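PDB 5CWD: designed helical repeat protein from Synthetic construct, which has no known natural function and was computationally designed to fold into a repeating array of alpha-helices. Local coordinates for residues 13-18 with 54-59; 33-38 with 77-82; 127-132 with 167-172. All coordinates share one frame; numbering follows the deposited sequence.

The three contacts sit at different places in one all-helical repeat fold. Contact 1 joins helix 4-20 to helix 45-63 and contact 2 joins helix 24-40 to helix 66-83. Both are buried and link helices one helix apart in the chain. Contact 1 is close, alanine on alanine with an arginine at its border. Contact 2 bridges a wider gap with leucine, valine and glutamine. Contact 3 is on the surface at the C-terminal end, where the start of helix 129-147 meets the loop after helix 150-167. Its lysine packs on methionine and leucine, its threonine on the methionine. Contacts 1 and 2 have centres about 12 Å apart; contact 3 lies across the chain's centre from both.

Contact 1 of 3, residues 13-18 with 54-59; sequences KAARKA and EAAARA
The methyl of A15 sits over two neighbouring alanines of helix 45-63. Its CB is 3.9 Å from the CB of A55 and 4.1 Å from the CB of A56. It also rests on the backbone, with A15 CB 3.8 Å from A56 N. Such small side chains let the two helices come close. Their axes approach to 8.2 Å, and the segments run in roughly the same direction at a crossing angle of -44°. The nearest backbone pair is A15 and A56, with CA atoms 5.0 Å apart. This close alanine packing joins helices one helix apart in the chain of the designed repeat fold.

R16 borders this alanine patch and covers A59. Its CG is anti to its own carbonyl carbon (chi1 -79°), and the chain then runs extended to NE. The CG passes 4.0 Å from A59 CB. Farther out, NH1 meets the same methyl at 3.5 Å, and one face of the guanidinium lies against A59 N. The charge is met farther along helix 45-63, where R16 NH2 forms a salt bridge with E62. With an alanine at R16, E62 would probably lose its ionic partner and the A59 methyl part of its cover. F52 touches A15 and F94 touches A56, so larger rings flank the small residues.

The segments thus meet through methyl packing, and the R16 charge beside it is paired with E62.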
ATOM      1  N   LYS A  13       3.377  13.203  -0.200  1.00 53.09           N
ATOM      2  CA  LYS A  13       4.706  13.668   0.170  1.00 51.42           C
ATOM      3  C   LYS A  13       5.049  13.213   1.583  1.00 54.82           C
ATOM      4  O   LYS A  13       6.143  12.709   1.842  1.00 59.50           O
ATOM      5  CB  LYS A  13       4.780  15.190   0.066  1.00 53.83           C
ATOM      6  CG  LYS A  13       6.148  15.782   0.353  1.00 57.71           C
ATOM      7  CD  LYS A  13       6.091  17.300   0.323  1.00 59.58           C
ATOM      8  CE  LYS A  13       7.424  17.921   0.695  1.00 65.87           C
ATOM      9  NZ  LYS A  13       7.347  19.408   0.734  1.00 71.56           N
ATOM     10  N   ALA A  14       4.097  13.386   2.491  1.00 54.04           N
ATOM     11  CA  ALA A  14       4.265  12.968   3.874  1.00 55.62           C
ATOM     12  C   ALA A  14       4.492  11.464   3.951  1.00 56.89           C
ATOM     13  O   ALA A  14       5.341  10.994   4.711  1.00 59.72           O
ATOM     14  CB  ALA A  14       3.052  13.369   4.699  1.00 56.45           C
ATOM     15  N   ALA A  15       3.731  10.712   3.160  1.00 57.68           N
ATOM     16  CA  ALA A  15       3.888   9.261   3.110  1.00 56.09           C
ATOM     17  C   ALA A  15       5.297   8.886   2.680  1.00 55.62           C
ATOM     18  O   ALA A  15       5.956   8.072   3.328  1.00 56.44           O
ATOM     19  CB  ALA A  15       2.868   8.644   2.170  1.00 55.00           C
ATOM     20  N   ARG A  16       5.758   9.481   1.584  1.00 59.14           N
ATOM     21  CA  ARG A  16       7.118   9.232   1.121  1.00 59.47           C
ATOM     22  C   ARG A  16       8.131   9.588   2.208  1.00 59.80           C
ATOM     23  O   ARG A  16       9.019   8.792   2.520  1.00 61.50           O
ATOM     24  CB  ARG A  16       7.410  10.018  -0.157  1.00 60.21           C
ATOM     25  CG  ARG A  16       6.832   9.378  -1.411  1.00 61.61           C
ATOM     26  CD  ARG A  16       7.600   9.792  -2.656  1.00 65.48           C
ATOM     27  NE  ARG A  16       7.175   9.041  -3.838  1.00 69.50           N
ATOM     28  CZ  ARG A  16       7.608   7.823  -4.156  1.00 64.30           C
ATOM     29  NH1 ARG A  16       8.482   7.194  -3.380  1.00 62.13           N
ATOM     30  NH2 ARG A  16       7.161   7.227  -5.252  1.00 62.24           N
ATOM     31  N   LYS A  17       7.985  10.773   2.793  1.00 59.05           N
ATOM     32  CA  LYS A  17       8.883  11.207   3.859  1.00 61.84           C
ATOM     33  C   LYS A  17       8.853  10.245   5.043  1.00 62.25           C
ATOM     34  O   LYS A  17       9.869  10.027   5.702  1.00 64.24           O
ATOM     35  CB  LYS A  17       8.524  12.617   4.331  1.00 65.53           C
ATOM     36  CG  LYS A  17       9.100  13.731   3.468  1.00 68.66           C
ATOM     37  CD  LYS A  17       8.747  15.100   4.033  1.00 69.06           C
ATOM     38  CE  LYS A  17       9.414  16.215   3.251  1.00 71.88           C
ATOM     39  NZ  LYS A  17       9.039  17.558   3.778  1.00 72.77           N
ATOM     40  N   ALA A  18       7.682   9.677   5.311  1.00 62.13           N
ATOM     41  CA  ALA A  18       7.539   8.700   6.385  1.00 63.31           C
ATOM     42  C   ALA A  18       8.181   7.368   6.004  1.00 63.06           C
ATOM     43  O   ALA A  18       8.743   6.679   6.854  1.00 63.06           O
ATOM     44  CB  ALA A  18       6.075   8.504   6.725  1.00 62.67           C
ATOM     45  N   GLU A  54      -2.147   4.484   0.126  1.00 51.57           N
ATOM     46  CA  GLU A  54      -1.846   4.148  -1.261  1.00 51.47           C
ATOM     47  C   GLU A  54      -0.502   4.747  -1.682  1.00 54.07           C
ATOM     48  O   GLU A  54       0.330   4.061  -2.291  1.00 55.92           O
ATOM     49  CB  GLU A  54      -2.965   4.628  -2.184  1.00 52.70           C
ATOM     50  CG  GLU A  54      -4.283   3.897  -1.968  1.00 52.90           C
ATOM     51  CD  GLU A  54      -5.349   4.286  -2.972  1.00 55.73           C
ATOM     52  OE1 GLU A  54      -5.157   5.291  -3.690  1.00 58.91           O
ATOM     53  OE2 GLU A  54      -6.378   3.581  -3.045  1.00 54.96           O
ATOM     54  N   ALA A  55      -0.282   6.016  -1.350  1.00 52.50           N
ATOM     55  CA  ALA A  55       1.003   6.654  -1.624  1.00 52.09           C
ATOM     56  C   ALA A  55       2.140   5.912  -0.924  1.00 51.14           C
ATOM     57  O   ALA A  55       3.210   5.703  -1.498  1.00 49.64           O
ATOM     58  CB  ALA A  55       0.976   8.105  -1.189  1.00 53.26           C
ATOM     59  N   ALA A  56       1.890   5.512   0.320  1.00 52.84           N
ATOM     60  CA  ALA A  56       2.877   4.802   1.124  1.00 50.03           C
ATOM     61  C   ALA A  56       3.244   3.468   0.489  1.00 50.57           C
ATOM     62  O   ALA A  56       4.419   3.108   0.414  1.00 56.34           O
ATOM     63  CB  ALA A  56       2.350   4.589   2.535  1.00 51.45           C
ATOM     64  N   ALA A  57       2.234   2.732   0.041  1.00 51.45           N
ATOM     65  CA  ALA A  57       2.465   1.478  -0.664  1.00 49.58           C
ATOM     66  C   ALA A  57       3.255   1.736  -1.941  1.00 50.38           C
ATOM     67  O   ALA A  57       4.220   1.029  -2.239  1.00 52.09           O
ATOM     68  CB  ALA A  57       1.150   0.795  -0.982  1.00 50.99           C
ATOM     69  N   ARG A  58       2.839   2.753  -2.690  1.00 53.18           N
ATOM     70  CA  ARG A  58       3.549   3.152  -3.901  1.00 51.99           C
ATOM     71  C   ARG A  58       5.029   3.387  -3.612  1.00 54.05           C
ATOM     72  O   ARG A  58       5.901   2.870  -4.312  1.00 57.39           O
ATOM     73  CB  ARG A  58       2.927   4.415  -4.493  1.00 54.29           C
ATOM     74  CG  ARG A  58       2.536   4.283  -5.952  1.00 57.40           C
ATOM     75  CD  ARG A  58       1.896   5.559  -6.472  1.00 59.14           C
ATOM     76  NE  ARG A  58       0.764   5.979  -5.650  1.00 58.08           N
ATOM     77  CZ  ARG A  58      -0.419   5.371  -5.635  1.00 61.02           C
ATOM     78  NH1 ARG A  58      -0.634   4.302  -6.392  1.00 63.88           N
ATOM     79  NH2 ARG A  58      -1.388   5.828  -4.854  1.00 59.58           N
ATOM     80  N   ALA A  59       5.302   4.165  -2.568  1.00 54.86           N
ATOM     81  CA  ALA A  59       6.672   4.460  -2.163  1.00 55.74           C
ATOM     82  C   ALA A  59       7.424   3.186  -1.796  1.00 58.03           C
ATOM     83  O   ALA A  59       8.512   2.925  -2.317  1.00 61.53           O
ATOM     84  CB  ALA A  59       6.678   5.427  -0.993  1.00 56.59           C
TER

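Contact 2 of 3, residues 33-38 with 77-82; sequences DCLEVA and LEVAKQ
Helix 24-40 and helix 66-83 meet in the helical repeat fold. Helix 45-63 comes between them in the chain. The contact is carried by three side chains. L35 reaches across from the first helix, while V79 and Q82 receive it from the second. The backbones stay well apart: L35 and V79 are the nearest pair, with CA atoms 7.8 Å from each other. Side chains therefore bridge the gap.

The two methyls of L35 divide the work. CD2 meets CG2 of V79 at 3.6 Å, a purely apolar touch. The V79 torsion (chi1 62°) sets CG2 anti to the backbone N, and this turns that branch to L35. CD1 goes to Q82 and lies against the aliphatic root of its side chain, 3.6 Å from Q82 CB. The amide of Q82 takes no part in these touches.

V79 also packs on A49 and F52 of helix 45-63, and on A31 of helix 24-40, where Q82 touches K32. One residue before L35, C34 is joined by a disulfide to C11, which ties helix 24-40 to helix 4-20; C34 also touches F52. L35 and V79 thus belong to the buried apolar interior, with Q82 at its border. There the leucine changes from valine to glutamine as partner: L35 CD1 rests on Q82 CG at 3.3 Å and near Q82 O at 3.4 Å.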
ATOM      1  N   ASP A  33       0.288  15.626  10.268  1.00 60.84           N
ATOM      2  CA  ASP A  33       0.320  16.743   9.330  1.00 60.69           C
ATOM      3  C   ASP A  33      -0.649  16.504   8.177  1.00 59.67           C
ATOM      4  O   ASP A  33      -1.434  17.390   7.817  1.00 61.91           O
ATOM      5  CB  ASP A  33       1.737  16.962   8.796  1.00 65.44           C
ATOM      6  CG  ASP A  33       2.656  17.608   9.819  1.00 68.69           C
ATOM      7  OD1 ASP A  33       2.428  18.787  10.163  1.00 69.38           O
ATOM      8  OD2 ASP A  33       3.614  16.945  10.269  1.00 69.21           O
ATOM      9  N   CYS A  34      -0.589  15.306   7.599  1.00 58.67           N
ATOM     10  CA  CYS A  34      -1.497  14.928   6.519  1.00 58.64           C
ATOM     11  C   CYS A  34      -2.953  15.153   6.921  1.00 57.68           C
ATOM     12  O   CYS A  34      -3.727  15.772   6.182  1.00 57.69           O
ATOM     13  CB  CYS A  34      -1.281  13.466   6.127  1.00 58.12           C
ATOM     14  SG  CYS A  34      -2.597  12.762   5.110  1.00 54.64           S
ATOM     15  N   LEU A  35      -3.320  14.661   8.099  1.00 57.94           N
ATOM     16  CA  LEU A  35      -4.682  14.827   8.592  1.00 57.58           C
ATOM     17  C   LEU A  35      -5.013  16.295   8.850  1.00 60.44           C
ATOM     18  O   LEU A  35      -6.111  16.749   8.527  1.00 60.04           O
ATOM     19  CB  LEU A  35      -4.898  14.019   9.872  1.00 58.09           C
ATOM     20  CG  LEU A  35      -4.758  12.497   9.788  1.00 56.10           C
ATOM     21  CD1 LEU A  35      -5.423  11.858  10.994  1.00 57.56           C
ATOM     22  CD2 LEU A  35      -5.339  11.937   8.500  1.00 56.42           C
ATOM     23  N   GLU A  36      -4.075  17.034   9.437  1.00 60.47           N
ATOM     24  CA  GLU A  36      -4.292  18.456   9.686  1.00 58.75           C
ATOM     25  C   GLU A  36      -4.602  19.192   8.387  1.00 58.87           C
ATOM     26  O   GLU A  36      -5.607  19.895   8.292  1.00 59.91           O
ATOM     27  CB  GLU A  36      -3.074  19.084  10.363  1.00 61.74           C
ATOM     28  CG  GLU A  36      -3.190  20.594  10.539  1.00 64.14           C
ATOM     29  CD  GLU A  36      -2.031  21.191  11.313  1.00 69.03           C
ATOM     30  OE1 GLU A  36      -1.217  20.421  11.865  1.00 69.11           O
ATOM     31  OE2 GLU A  36      -1.938  22.437  11.368  1.00 69.69           O
ATOM     32  N   VAL A  37      -3.741  19.031   7.386  1.00 60.77           N
ATOM     33  CA  VAL A  37      -3.965  19.685   6.100  1.00 58.18           C
ATOM     34  C   VAL A  37      -5.249  19.164   5.461  1.00 58.48           C
ATOM     35  O   VAL A  37      -5.979  19.923   4.824  1.00 59.13           O
ATOM     36  CB  VAL A  37      -2.779  19.475   5.138  1.00 59.35           C
ATOM     37  CG1 VAL A  37      -3.090  20.024   3.745  1.00 59.02           C
ATOM     38  CG2 VAL A  37      -1.535  20.145   5.698  1.00 61.54           C
ATOM     39  N   ALA A  38      -5.523  17.874   5.628  1.00 59.08           N
ATOM     40  CA  ALA A  38      -6.772  17.306   5.135  1.00 56.84           C
ATOM     41  C   ALA A  38      -7.969  17.952   5.827  1.00 58.62           C
ATOM     42  O   ALA A  38      -9.019  18.140   5.212  1.00 58.78           O
ATOM     43  CB  ALA A  38      -6.788  15.810   5.339  1.00 57.94           C
ATOM     44  N   LEU A  77      -0.984   2.202   8.752  1.00 54.20           N
ATOM     45  CA  LEU A  77      -1.822   1.845   9.888  1.00 53.61           C
ATOM     46  C   LEU A  77      -1.837   2.964  10.929  1.00 54.34           C
ATOM     47  O   LEU A  77      -2.813   3.123  11.664  1.00 54.97           O
ATOM     48  CB  LEU A  77      -1.342   0.539  10.516  1.00 51.13           C
ATOM     49  CG  LEU A  77      -1.365  -0.662   9.571  1.00 52.59           C
ATOM     50  CD1 LEU A  77      -0.778  -1.890  10.251  1.00 57.47           C
ATOM     51  CD2 LEU A  77      -2.779  -0.947   9.076  1.00 52.07           C
ATOM     52  N   GLU A  78      -0.764   3.747  10.979  1.00 54.61           N
ATOM     53  CA  GLU A  78      -0.675   4.850  11.930  1.00 58.55           C
ATOM     54  C   GLU A  78      -1.663   5.946  11.563  1.00 58.08           C
ATOM     55  O   GLU A  78      -2.486   6.348  12.386  1.00 58.70           O
ATOM     56  CB  GLU A  78       0.742   5.425  11.982  1.00 59.73           C
ATOM     57  CG  GLU A  78       1.415   5.274  13.334  1.00 62.53           C
ATOM     58  CD  GLU A  78       0.703   6.047  14.427  1.00 65.00           C
ATOM     59  OE1 GLU A  78       0.080   7.087  14.118  1.00 60.99           O
ATOM     60  OE2 GLU A  78       0.764   5.614  15.597  1.00 68.10           O
ATOM     61  N   VAL A  79      -1.574   6.433  10.329  1.00 56.94           N
ATOM     62  CA  VAL A  79      -2.494   7.464   9.870  1.00 55.00           C
ATOM     63  C   VAL A  79      -3.919   6.921   9.882  1.00 54.14           C
ATOM     64  O   VAL A  79      -4.864   7.659  10.155  1.00 55.08           O
ATOM     65  CB  VAL A  79      -2.135   7.977   8.457  1.00 53.95           C
ATOM     66  CG1 VAL A  79      -2.235   6.865   7.432  1.00 56.04           C
ATOM     67  CG2 VAL A  79      -3.026   9.147   8.068  1.00 53.84           C
ATOM     68  N   ALA A  80      -4.072   5.633   9.589  1.00 54.45           N
ATOM     69  CA  ALA A  80      -5.378   4.992   9.701  1.00 54.12           C
ATOM     70  C   ALA A  80      -5.912   5.102  11.128  1.00 55.84           C
ATOM     71  O   ALA A  80      -7.049   5.523  11.341  1.00 55.27           O
ATOM     72  CB  ALA A  80      -5.298   3.539   9.276  1.00 54.20           C
ATOM     73  N   LYS A  81      -5.091   4.722  12.104  1.00 58.94           N
ATOM     74  CA  LYS A  81      -5.473   4.843  13.509  1.00 57.47           C
ATOM     75  C   LYS A  81      -5.683   6.304  13.877  1.00 56.77           C
ATOM     76  O   LYS A  81      -6.505   6.627  14.731  1.00 58.33           O
ATOM     77  CB  LYS A  81      -4.413   4.225  14.423  1.00 59.98           C
ATOM     78  CG  LYS A  81      -4.931   3.085  15.286  1.00 65.02           C
ATOM     79  CD  LYS A  81      -3.861   2.570  16.240  1.00 68.24           C
ATOM     80  CE  LYS A  81      -4.405   1.470  17.142  1.00 70.07           C
ATOM     81  NZ  LYS A  81      -3.333   0.827  17.953  1.00 73.22           N
ATOM     82  N   GLN A  82      -4.926   7.181  13.227  1.00 57.44           N
ATOM     83  CA  GLN A  82      -5.008   8.614  13.482  1.00 59.06           C
ATOM     84  C   GLN A  82      -6.294   9.203  12.901  1.00 59.68           C
ATOM     85  O   GLN A  82      -6.882  10.124  13.472  1.00 58.60           O
ATOM     86  CB  GLN A  82      -3.787   9.323  12.885  1.00 59.59           C
ATOM     87  CG  GLN A  82      -3.519  10.715  13.447  1.00 61.56           C
ATOM     88  CD  GLN A  82      -2.581  10.704  14.639  1.00 66.74           C
ATOM     89  OE1 GLN A  82      -2.889  11.268  15.690  1.00 69.01           O
ATOM     90  NE2 GLN A  82      -1.420  10.074  14.475  1.00 67.48           N
TER

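Contact 3 of 3, residues 127-132 with 167-172; sequences MPTKEA and AGMPWL
K130 lays its chain across the M169 sulfur and ends at a leucine. Its CB is 3.8 Å from M169 SD. Its CG stands anti to the backbone N (chi1 168°), and the chain then bends at chi2 (55°) before running straight to the tip. This bend carries the chain past the sulfur, and CD meets M169 SD at 3.6 Å. The sulfur also lies 3.6 Å from K130 CA, so it rests on the backbone end of the lysine as well as on its methylenes. At the tip, NZ comes to 3.4 Å from CD2 of L172 and 3.9 Å from CG of the same residue. Here the two chains run alongside each other in opposing senses. The meeting of the ammonium group with the leucine branch is van der Waals contact.

M169 has a second partner. Its terminal CE turns to T129, whose OG1 lies 3.6 Å away. The methionine thus spans the first two residues of the helix, its sulfur on K130 and its methyl at the threonine hydroxyl.

The loop brings M169 and L172 into place. Helix 150-167 ends at A167, and G168 leaves it with positive phi. A type I beta turn then runs from M169 to L172, held by a backbone hydrogen bond from L172 N to M169 O, 3.2 Å. W171 and L172 are probably linker residues before a C-terminal histidine tag.

P128 is the N-cap of helix 129-147, so the contact lies at the start of that helix and the end of helix 150-167. Helix 108-125 packs against the start of helix 129-147 through T129 and A132, while the C-terminal loop touches T129 and K130 at the surface; the fold has no strands.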
ATOM      1  N   MET A 127      -6.042  -8.271   9.243  1.00 51.51           N
ATOM      2  CA  MET A 127      -6.688  -8.882   8.087  1.00 51.09           C
ATOM      3  C   MET A 127      -6.004 -10.215   7.781  1.00 54.40           C
ATOM      4  O   MET A 127      -4.774 -10.290   7.800  1.00 55.54           O
ATOM      5  CB  MET A 127      -6.620  -7.951   6.875  1.00 50.93           C
ATOM      6  CG  MET A 127      -7.123  -8.579   5.580  1.00 54.66           C
ATOM      7  SD  MET A 127      -7.302  -7.395   4.232  1.00 52.32           S
ATOM      8  CE  MET A 127      -5.660  -6.703   4.178  1.00 51.40           C
ATOM      9  N   PRO A 128      -6.789 -11.276   7.509  1.00 55.67           N
ATOM     10  CA  PRO A 128      -6.174 -12.581   7.227  1.00 55.49           C
ATOM     11  C   PRO A 128      -5.226 -12.550   6.033  1.00 55.13           C
ATOM     12  O   PRO A 128      -5.469 -11.814   5.077  1.00 54.71           O
ATOM     13  CB  PRO A 128      -7.376 -13.485   6.928  1.00 56.12           C
ATOM     14  CG  PRO A 128      -8.525 -12.830   7.584  1.00 56.51           C
ATOM     15  CD  PRO A 128      -8.260 -11.356   7.513  1.00 57.16           C
ATOM     16  N   THR A 129      -4.166 -13.349   6.093  1.00 55.68           N
ATOM     17  CA  THR A 129      -3.194 -13.414   5.009  1.00 55.16           C
ATOM     18  C   THR A 129      -3.879 -13.806   3.703  1.00 56.64           C
ATOM     19  O   THR A 129      -3.511 -13.332   2.625  1.00 57.57           O
ATOM     20  CB  THR A 129      -2.072 -14.416   5.322  1.00 55.68           C
ATOM     21  OG1 THR A 129      -2.633 -15.717   5.537  1.00 59.95           O
ATOM     22  CG2 THR A 129      -1.307 -13.991   6.565  1.00 56.10           C
ATOM     23  N   LYS A 130      -4.892 -14.660   3.812  1.00 55.22           N
ATOM     24  CA  LYS A 130      -5.636 -15.126   2.648  1.00 56.22           C
ATOM     25  C   LYS A 130      -6.312 -13.971   1.918  1.00 57.66           C
ATOM     26  O   LYS A 130      -6.078 -13.759   0.729  1.00 61.10           O
ATOM     27  CB  LYS A 130      -6.677 -16.164   3.070  1.00 60.04           C
ATOM     28  CG  LYS A 130      -7.698 -16.519   1.993  1.00 65.12           C
ATOM     29  CD  LYS A 130      -7.040 -16.977   0.702  1.00 66.17           C
ATOM     30  CE  LYS A 130      -8.083 -17.310  -0.358  1.00 70.60           C
ATOM     31  NZ  LYS A 130      -7.467 -17.712  -1.654  1.00 74.12           N
ATOM     32  N   GLU A 131      -7.152 -13.231   2.634  1.00 55.93           N
ATOM     33  CA  GLU A 131      -7.878 -12.111   2.046  1.00 53.36           C
ATOM     34  C   GLU A 131      -6.928 -11.074   1.459  1.00 54.12           C
ATOM     35  O   GLU A 131      -7.172 -10.536   0.379  1.00 52.93           O
ATOM     36  CB  GLU A 131      -8.777 -11.457   3.092  1.00 53.33           C
ATOM     37  CG  GLU A 131      -9.841 -12.382   3.648  1.00 55.85           C
ATOM     38  CD  GLU A 131     -10.740 -11.690   4.653  1.00 62.08           C
ATOM     39  OE1 GLU A 131     -10.435 -10.538   5.025  1.00 62.12           O
ATOM     40  OE2 GLU A 131     -11.752 -12.297   5.068  1.00 65.46           O
ATOM     41  N   ALA A 132      -5.845 -10.799   2.179  1.00 54.20           N
ATOM     42  CA  ALA A 132      -4.842  -9.845   1.725  1.00 51.62           C
ATOM     43  C   ALA A 132      -4.216 -10.312   0.419  1.00 51.90           C
ATOM     44  O   ALA A 132      -4.164  -9.569  -0.565  1.00 56.67           O
ATOM     45  CB  ALA A 132      -3.777  -9.663   2.780  1.00 50.59           C
ATOM     46  N   ALA A 167       2.347 -16.179   1.142  1.00 59.58           N
ATOM     47  CA  ALA A 167       1.269 -16.558   2.047  1.00 57.58           C
ATOM     48  C   ALA A 167       1.249 -18.060   2.304  1.00 59.89           C
ATOM     49  O   ALA A 167       0.698 -18.518   3.305  1.00 61.17           O
ATOM     50  CB  ALA A 167      -0.064 -16.106   1.485  1.00 61.29           C
ATOM     51  N   GLY A 168       1.844 -18.823   1.396  1.00 58.97           N
ATOM     52  CA  GLY A 168       1.937 -20.260   1.559  1.00 59.53           C
ATOM     53  C   GLY A 168       0.615 -20.962   1.334  1.00 60.61           C
ATOM     54  O   GLY A 168       0.304 -21.941   2.012  1.00 64.60           O
ATOM     55  N   MET A 169      -0.167 -20.453   0.387  1.00 60.23           N
ATOM     56  CA  MET A 169      -1.420 -21.088  -0.014  1.00 63.43           C
ATOM     57  C   MET A 169      -1.498 -21.146  -1.537  1.00 61.86           C
ATOM     58  O   MET A 169      -2.021 -20.229  -2.170  1.00 61.47           O
ATOM     59  CB  MET A 169      -2.628 -20.343   0.565  1.00 64.72           C
ATOM     60  CG  MET A 169      -2.535 -18.827   0.536  1.00 65.13           C
ATOM     61  SD  MET A 169      -3.744 -18.072   1.644  1.00 71.38           S
ATOM     62  CE  MET A 169      -3.073 -18.507   3.248  1.00 60.47           C
ATOM     63  N   PRO A 170      -0.974 -22.234  -2.127  1.00 60.72           N
ATOM     64  CA  PRO A 170      -0.819 -22.378  -3.580  1.00 61.72           C
ATOM     65  C   PRO A 170      -2.087 -22.124  -4.381  1.00 65.04           C
ATOM     66  O   PRO A 170      -2.002 -21.825  -5.571  1.00 70.16           O
ATOM     67  CB  PRO A 170      -0.391 -23.840  -3.739  1.00 64.00           C
ATOM     68  CG  PRO A 170       0.252 -24.187  -2.461  1.00 64.74           C
ATOM     69  CD  PRO A 170      -0.491 -23.431  -1.412  1.00 60.73           C
ATOM     70  N   TRP A 171      -3.242 -22.239  -3.739  1.00 63.83           N
ATOM     71  CA  TRP A 171      -4.514 -22.187  -4.448  1.00 66.59           C
ATOM     72  C   TRP A 171      -4.796 -20.823  -5.069  1.00 68.54           C
ATOM     73  O   TRP A 171      -5.688 -20.689  -5.909  1.00 68.51           O
ATOM     74  CB  TRP A 171      -5.644 -22.572  -3.501  1.00 68.78           C
ATOM     75  CG  TRP A 171      -5.482 -23.949  -2.962  1.00 66.96           C
ATOM     76  CD1 TRP A 171      -5.288 -24.302  -1.662  1.00 66.00           C
ATOM     77  CD2 TRP A 171      -5.482 -25.167  -3.714  1.00 68.39           C
ATOM     78  NE1 TRP A 171      -5.175 -25.668  -1.552  1.00 67.04           N
ATOM     79  CE2 TRP A 171      -5.290 -26.221  -2.800  1.00 67.33           C
ATOM     80  CE3 TRP A 171      -5.630 -25.468  -5.072  1.00 68.92           C
ATOM     81  CZ2 TRP A 171      -5.243 -27.555  -3.200  1.00 66.79           C
ATOM     82  CZ3 TRP A 171      -5.583 -26.791  -5.467  1.00 68.19           C
ATOM     83  CH2 TRP A 171      -5.391 -27.817  -4.534  1.00 67.99           C
ATOM     84  N   LEU A 172      -4.038 -19.812  -4.660  1.00 67.26           N
ATOM     85  CA  LEU A 172      -4.152 -18.495  -5.270  1.00 68.41           C
ATOM     86  C   LEU A 172      -3.713 -18.561  -6.729  1.00 70.15           C
ATOM     87  O   LEU A 172      -4.513 -18.339  -7.639  1.00 70.89           O
ATOM     88  CB  LEU A 172      -3.320 -17.474  -4.499  1.00 68.25           C
ATOM     89  CG  LEU A 172      -3.935 -17.035  -3.171  1.00 67.14           C
ATOM     90  CD1 LEU A 172      -2.878 -16.435  -2.268  1.00 65.70           C
ATOM     91  CD2 LEU A 172      -5.058 -16.038  -3.418  1.00 65.52           C
TER